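PDB 5LKB: glutathione S-transferase omega-like 2 from Saccharomyces cerevisiae, which acts as a glutathione-dependent one-cysteine thiol transferase, reducing disulfides, dehydroascorbate and dimethylarsinic acid, and reacts with glutathionyl-(hydro)quinones. Local coordinates for residues C67-W72 against D129-P134; D209-W214 against D247-I252. All blocks are in the same frame, centred on the assembly; numbering follows the deposited sequence.

Contact 1. Residues C67-W72 against D129-P134; sequences CSVVHW and DATNEP
This is a buried edge-strand contact in the thioredoxin-fold domain: the loop 129-134 runs roughly antiparallel along strand 66-69, one of the two outer strands of the sheet, on the edge not paired with strand 38-42. Thr-131 does the docking through a mixed pair of bonds. Thr-131 N donates a hydrogen bond to Val-69 O at 2.9 Å, in the carbonyl plane, while Thr-131 OG1, in the crowded position between backbone N and carbonyl carbon (chi1 75°), accepts one from Val-69 N at 3.0 Å, almost straight. The same hydroxyl donates to Asn-132 O, so toward Val-69 N it acts as acceptor. A valine here would lose OG1 and would probably leave Val-69 N buried without this acceptor. The CB of Val-70 points away from the loop, and its side chain comes within about 4 Å (nearest atoms) of those of the glutathione-binding Trp-79 and Val-158. Beyond the strand, Trp-72 NE1 meets Asp-129 OD1 at 2.8 Å; the oxygen lies in the ring plane, yet the donor comes from above the carboxylate plane. Arg-125 and Ser-123 hold that carboxylate too, and Ser-123 O takes His-71 NE2. His-71 CE1 lies over the centre of one indole face of Trp-72, 3.4 Å above its plane. At the other end, Ser-68 OG, bonded to Trp-39 NE1, binds a water at 2.8 Å that can donate to Asn-132 O.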
# COMPACT_ATOMS: atom_id res chain seq x y z
N CYS A 67 4.85 -28.64 -18.67
CA CYS A 67 4.41 -27.28 -18.38
C CYS A 67 5.31 -26.26 -19.08
O CYS A 67 6.53 -26.46 -19.15
CB CYS A 67 4.49 -27.09 -16.89
SG CYS A 67 4.21 -25.41 -16.24
N SER A 68 4.70 -25.18 -19.54
CA SER A 68 5.39 -24.07 -20.14
C SER A 68 4.83 -22.80 -19.52
O SER A 68 3.67 -22.78 -19.10
CB SER A 68 5.25 -24.00 -21.65
OG SER A 68 5.84 -25.21 -22.18
N VAL A 69 5.63 -21.74 -19.50
CA VAL A 69 5.31 -20.53 -18.70
C VAL A 69 5.41 -19.28 -19.59
O VAL A 69 6.46 -19.01 -20.18
CB VAL A 69 6.24 -20.40 -17.49
CG1 VAL A 69 5.78 -19.20 -16.67
CG2 VAL A 69 6.24 -21.63 -16.68
N VAL A 70 4.32 -18.52 -19.67
CA VAL A 70 4.32 -17.25 -20.37
C VAL A 70 5.09 -16.19 -19.58
O VAL A 70 5.31 -16.33 -18.37
CB VAL A 70 2.89 -16.76 -20.66
CG1 VAL A 70 2.20 -17.74 -21.66
CG2 VAL A 70 2.06 -16.55 -19.42
N HIS A 71 5.44 -15.12 -20.29
CA HIS A 71 6.08 -13.95 -19.70
C HIS A 71 5.14 -13.32 -18.70
O HIS A 71 3.92 -13.36 -18.85
CB HIS A 71 6.41 -12.95 -20.80
CG HIS A 71 7.48 -11.97 -20.48
ND1 HIS A 71 7.28 -10.91 -19.64
CD2 HIS A 71 8.76 -11.87 -20.91
CE1 HIS A 71 8.39 -10.19 -19.58
NE2 HIS A 71 9.30 -10.75 -20.36
N TRP A 72 5.73 -12.73 -17.65
CA TRP A 72 4.94 -12.02 -16.65
C TRP A 72 4.33 -10.72 -17.16
O TRP A 72 3.33 -10.27 -16.60
CB TRP A 72 5.76 -11.76 -15.37
CG TRP A 72 7.14 -11.17 -15.66
CD1 TRP A 72 8.30 -11.87 -15.72
CD2 TRP A 72 7.46 -9.82 -15.99
NE1 TRP A 72 9.35 -11.04 -16.07
CE2 TRP A 72 8.86 -9.78 -16.23
CE3 TRP A 72 6.72 -8.63 -16.12
CZ2 TRP A 72 9.52 -8.60 -16.56
CZ3 TRP A 72 7.41 -7.45 -16.44
CH2 TRP A 72 8.78 -7.47 -16.66
N ASP A 129 12.32 -14.95 -17.19
CA ASP A 129 11.09 -14.21 -17.46
C ASP A 129 9.98 -15.10 -18.04
O ASP A 129 8.81 -14.77 -17.89
CB ASP A 129 11.37 -13.06 -18.41
CG ASP A 129 12.32 -12.05 -17.80
OD1 ASP A 129 12.02 -11.55 -16.68
OD2 ASP A 129 13.32 -11.71 -18.49
N ALA A 130 10.34 -16.17 -18.76
CA ALA A 130 9.37 -16.97 -19.52
C ALA A 130 10.12 -18.15 -20.09
O ALA A 130 11.36 -18.20 -20.09
CB ALA A 130 8.76 -16.17 -20.65
N THR A 131 9.33 -19.16 -20.50
CA THR A 131 9.85 -20.19 -21.39
C THR A 131 9.33 -19.93 -22.80
O THR A 131 8.57 -19.01 -23.07
CB THR A 131 9.43 -21.60 -20.94
OG1 THR A 131 8.04 -21.82 -21.24
CG2 THR A 131 9.56 -21.80 -19.47
N ASN A 132 9.75 -20.82 -23.70
CA ASN A 132 9.19 -20.87 -25.03
C ASN A 132 7.91 -21.68 -25.00
O ASN A 132 7.58 -22.36 -24.02
CB ASN A 132 10.22 -21.46 -25.99
CG ASN A 132 10.58 -22.90 -25.67
OD1 ASN A 132 10.64 -23.32 -24.51
ND2 ASN A 132 10.89 -23.68 -26.71
N GLU A 133 7.18 -21.62 -26.13
CA GLU A 133 6.10 -22.55 -26.41
C GLU A 133 6.76 -23.68 -27.22
O GLU A 133 7.09 -23.46 -28.39
CB GLU A 133 5.00 -21.82 -27.19
CG GLU A 133 3.68 -22.59 -27.34
CD GLU A 133 3.90 -23.86 -28.17
OE1 GLU A 133 4.09 -23.67 -29.40
OE2 GLU A 133 3.93 -24.96 -27.58
N PRO A 134 7.01 -24.84 -26.62
CA PRO A 134 7.95 -25.81 -27.24
C PRO A 134 7.36 -26.72 -28.31
O PRO A 134 8.15 -27.38 -28.98
CB PRO A 134 8.41 -26.65 -26.03
CG PRO A 134 7.17 -26.67 -25.14
CD PRO A 134 6.48 -25.34 -25.34
O HOH W 1 8.57 -24.87 -22.51

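Contact 2. Residues D209-W214 against D247-I252; sequences DDFNSW and DKVEKI
Two carbonyls grip the amide N of Ser-213: Asp-209 O accepts it at 3.0 Å as an ordinary helical bond, and Asp-210 O adds a weak one at 3.3 Å. Such bonds stay inside each helix; between segments 209-214 and 247-252 the meeting is wholly of side-chain carbons. Trp-214 leads it. Its CG sits between the backbone N and the carbonyl carbon (chi1 59°), a crowded setting in a helix, which brings one indole face against Phe-211 O and sends the six-membered end across to the partner. There Trp-214 CH2 touches Val-249 CG2 at 3.5 Å, obliquely, and Lys-248 CB at 3.8 Å. Only the root of the lysine takes part, since its extended chain carries the ammonium away. In the all-helical C-terminal domain of the glutathione transferase fold, the contact joins helices 205-220 and 232-264; the axes of the two segments are 148° apart, broadly antiparallel, and approach to 12.3 Å, so large side chains must span the distance. Phe-211, with CG anti to the backbone N, lies deeper, against Ala-286 of helix 285-304, which also packs on Val-249 through Leu-290. Ile-252 closes the row: its CD1 reaches the rims of both rings, in plane with each, 3.8 Å from Phe-211 CE1 and 3.9 Å from Trp-214 CZ2.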
# COMPACT_ATOMS: atom_id res chain seq x y z
N ASP A 209 -17.03 -27.36 -1.42
CA ASP A 209 -17.74 -26.57 -2.41
C ASP A 209 -18.34 -25.30 -1.81
O ASP A 209 -18.35 -24.25 -2.46
CB ASP A 209 -18.84 -27.39 -3.08
CG ASP A 209 -18.29 -28.37 -4.07
OD1 ASP A 209 -17.16 -28.22 -4.57
OD2 ASP A 209 -18.99 -29.39 -4.34
N ASP A 210 -18.91 -25.40 -0.60
CA ASP A 210 -19.57 -24.24 -0.00
C ASP A 210 -18.53 -23.18 0.38
O ASP A 210 -18.76 -22.00 0.15
CB ASP A 210 -20.36 -24.67 1.23
CG ASP A 210 -21.60 -25.50 0.89
OD1 ASP A 210 -22.00 -25.55 -0.30
OD2 ASP A 210 -22.17 -26.06 1.86
N PHE A 211 -17.40 -23.60 0.97
CA PHE A 211 -16.31 -22.65 1.27
C PHE A 211 -15.81 -22.02 -0.02
O PHE A 211 -15.67 -20.78 -0.11
CB PHE A 211 -15.21 -23.44 1.98
CG PHE A 211 -14.06 -22.61 2.50
CD1 PHE A 211 -14.16 -22.00 3.73
CD2 PHE A 211 -12.85 -22.58 1.81
CE1 PHE A 211 -13.08 -21.25 4.24
CE2 PHE A 211 -11.76 -21.86 2.30
CZ PHE A 211 -11.86 -21.20 3.51
N ASN A 212 -15.48 -22.84 -1.01
CA ASN A 212 -15.00 -22.36 -2.30
C ASN A 212 -15.91 -21.31 -2.91
O ASN A 212 -15.44 -20.36 -3.53
CB ASN A 212 -14.90 -23.51 -3.33
CG ASN A 212 -13.65 -24.37 -3.21
OD1 ASN A 212 -12.75 -24.17 -2.37
ND2 ASN A 212 -13.64 -25.43 -4.05
N SER A 213 -17.23 -21.47 -2.78
CA SER A 213 -18.17 -20.57 -3.42
C SER A 213 -18.01 -19.13 -2.91
O SER A 213 -17.95 -18.19 -3.72
CB SER A 213 -19.62 -21.06 -3.24
OG SER A 213 -20.47 -20.20 -3.97
N TRP A 214 -18.04 -18.94 -1.59
CA TRP A 214 -17.93 -17.56 -1.08
C TRP A 214 -16.50 -17.07 -1.10
O TRP A 214 -16.29 -15.85 -1.22
CB TRP A 214 -18.56 -17.39 0.32
CG TRP A 214 -18.05 -18.21 1.44
CD1 TRP A 214 -18.55 -19.42 1.87
CD2 TRP A 214 -16.99 -17.88 2.34
NE1 TRP A 214 -17.86 -19.86 2.95
CE2 TRP A 214 -16.91 -18.92 3.28
CE3 TRP A 214 -16.11 -16.79 2.45
CZ2 TRP A 214 -15.94 -18.94 4.31
CZ3 TRP A 214 -15.17 -16.81 3.48
CH2 TRP A 214 -15.10 -17.84 4.41
N ASP A 247 -12.34 -11.82 7.45
CA ASP A 247 -12.75 -11.99 8.83
C ASP A 247 -13.41 -13.35 9.04
O ASP A 247 -13.14 -14.01 10.04
CB ASP A 247 -13.69 -10.88 9.26
CG ASP A 247 -12.99 -9.53 9.35
OD1 ASP A 247 -11.74 -9.50 9.42
OD2 ASP A 247 -13.75 -8.54 9.43
N LYS A 248 -14.22 -13.78 8.07
CA LYS A 248 -14.89 -15.09 8.15
C LYS A 248 -13.88 -16.23 8.14
O LYS A 248 -13.97 -17.16 8.96
CB LYS A 248 -15.92 -15.24 7.03
CG LYS A 248 -17.11 -14.33 7.23
CD LYS A 248 -18.21 -14.53 6.21
CE LYS A 248 -19.19 -13.37 6.23
NZ LYS A 248 -20.36 -13.75 5.32
N VAL A 249 -12.89 -16.16 7.23
CA VAL A 249 -11.84 -17.17 7.17
C VAL A 249 -11.04 -17.21 8.45
O VAL A 249 -10.71 -18.27 8.98
CB VAL A 249 -10.93 -16.93 5.95
CG1 VAL A 249 -9.74 -17.94 5.95
CG2 VAL A 249 -11.70 -17.00 4.69
N GLU A 250 -10.63 -16.02 8.94
CA GLU A 250 -9.86 -15.90 10.17
C GLU A 250 -10.58 -16.56 11.37
O GLU A 250 -9.92 -17.19 12.20
CB GLU A 250 -9.57 -14.41 10.44
CG GLU A 250 -8.79 -14.12 11.69
CD GLU A 250 -7.29 -14.46 11.59
OE1 GLU A 250 -6.79 -14.82 10.48
OE2 GLU A 250 -6.62 -14.44 12.65
N LYS A 251 -11.90 -16.34 11.48
CA LYS A 251 -12.73 -16.96 12.52
C LYS A 251 -12.71 -18.49 12.42
O LYS A 251 -12.46 -19.19 13.41
CB LYS A 251 -14.16 -16.41 12.43
CG LYS A 251 -15.16 -17.07 13.38
CD LYS A 251 -14.79 -16.91 14.83
CE LYS A 251 -15.93 -17.44 15.77
NZ LYS A 251 -15.37 -17.87 17.10
N ILE A 252 -12.85 -19.01 11.21
CA ILE A 252 -12.81 -20.45 10.99
C ILE A 252 -11.49 -21.01 11.48
O ILE A 252 -11.44 -22.01 12.20
CB ILE A 252 -13.03 -20.77 9.51
CG1 ILE A 252 -14.50 -20.60 9.13
CG2 ILE A 252 -12.57 -22.23 9.16
CD1 ILE A 252 -14.75 -20.66 7.64

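Overall arrangement
The two contacts lie on opposite sides of the chain's centre, about 33 Å between centres, and share no element: contact 1 belongs to the thioredoxin-like domain, contact 2 to the helical one. Together they illustrate how chemistry follows place. An edge strand presents backbone N-H and C=O groups, and contact 1, largely buried, answers them with a backbone amide and a hydroxyl, and adds a carboxylate and a water for polar side chains alongside. Helices satisfy their own backbones, so contact 2, only partly buried and with the smaller interface (214 against 386 Å²), relies on aromatic rings and aliphatic carbons. Contact 1 also borders the glutathione site, whereas contact 2 is helix packing away from the annotated sites.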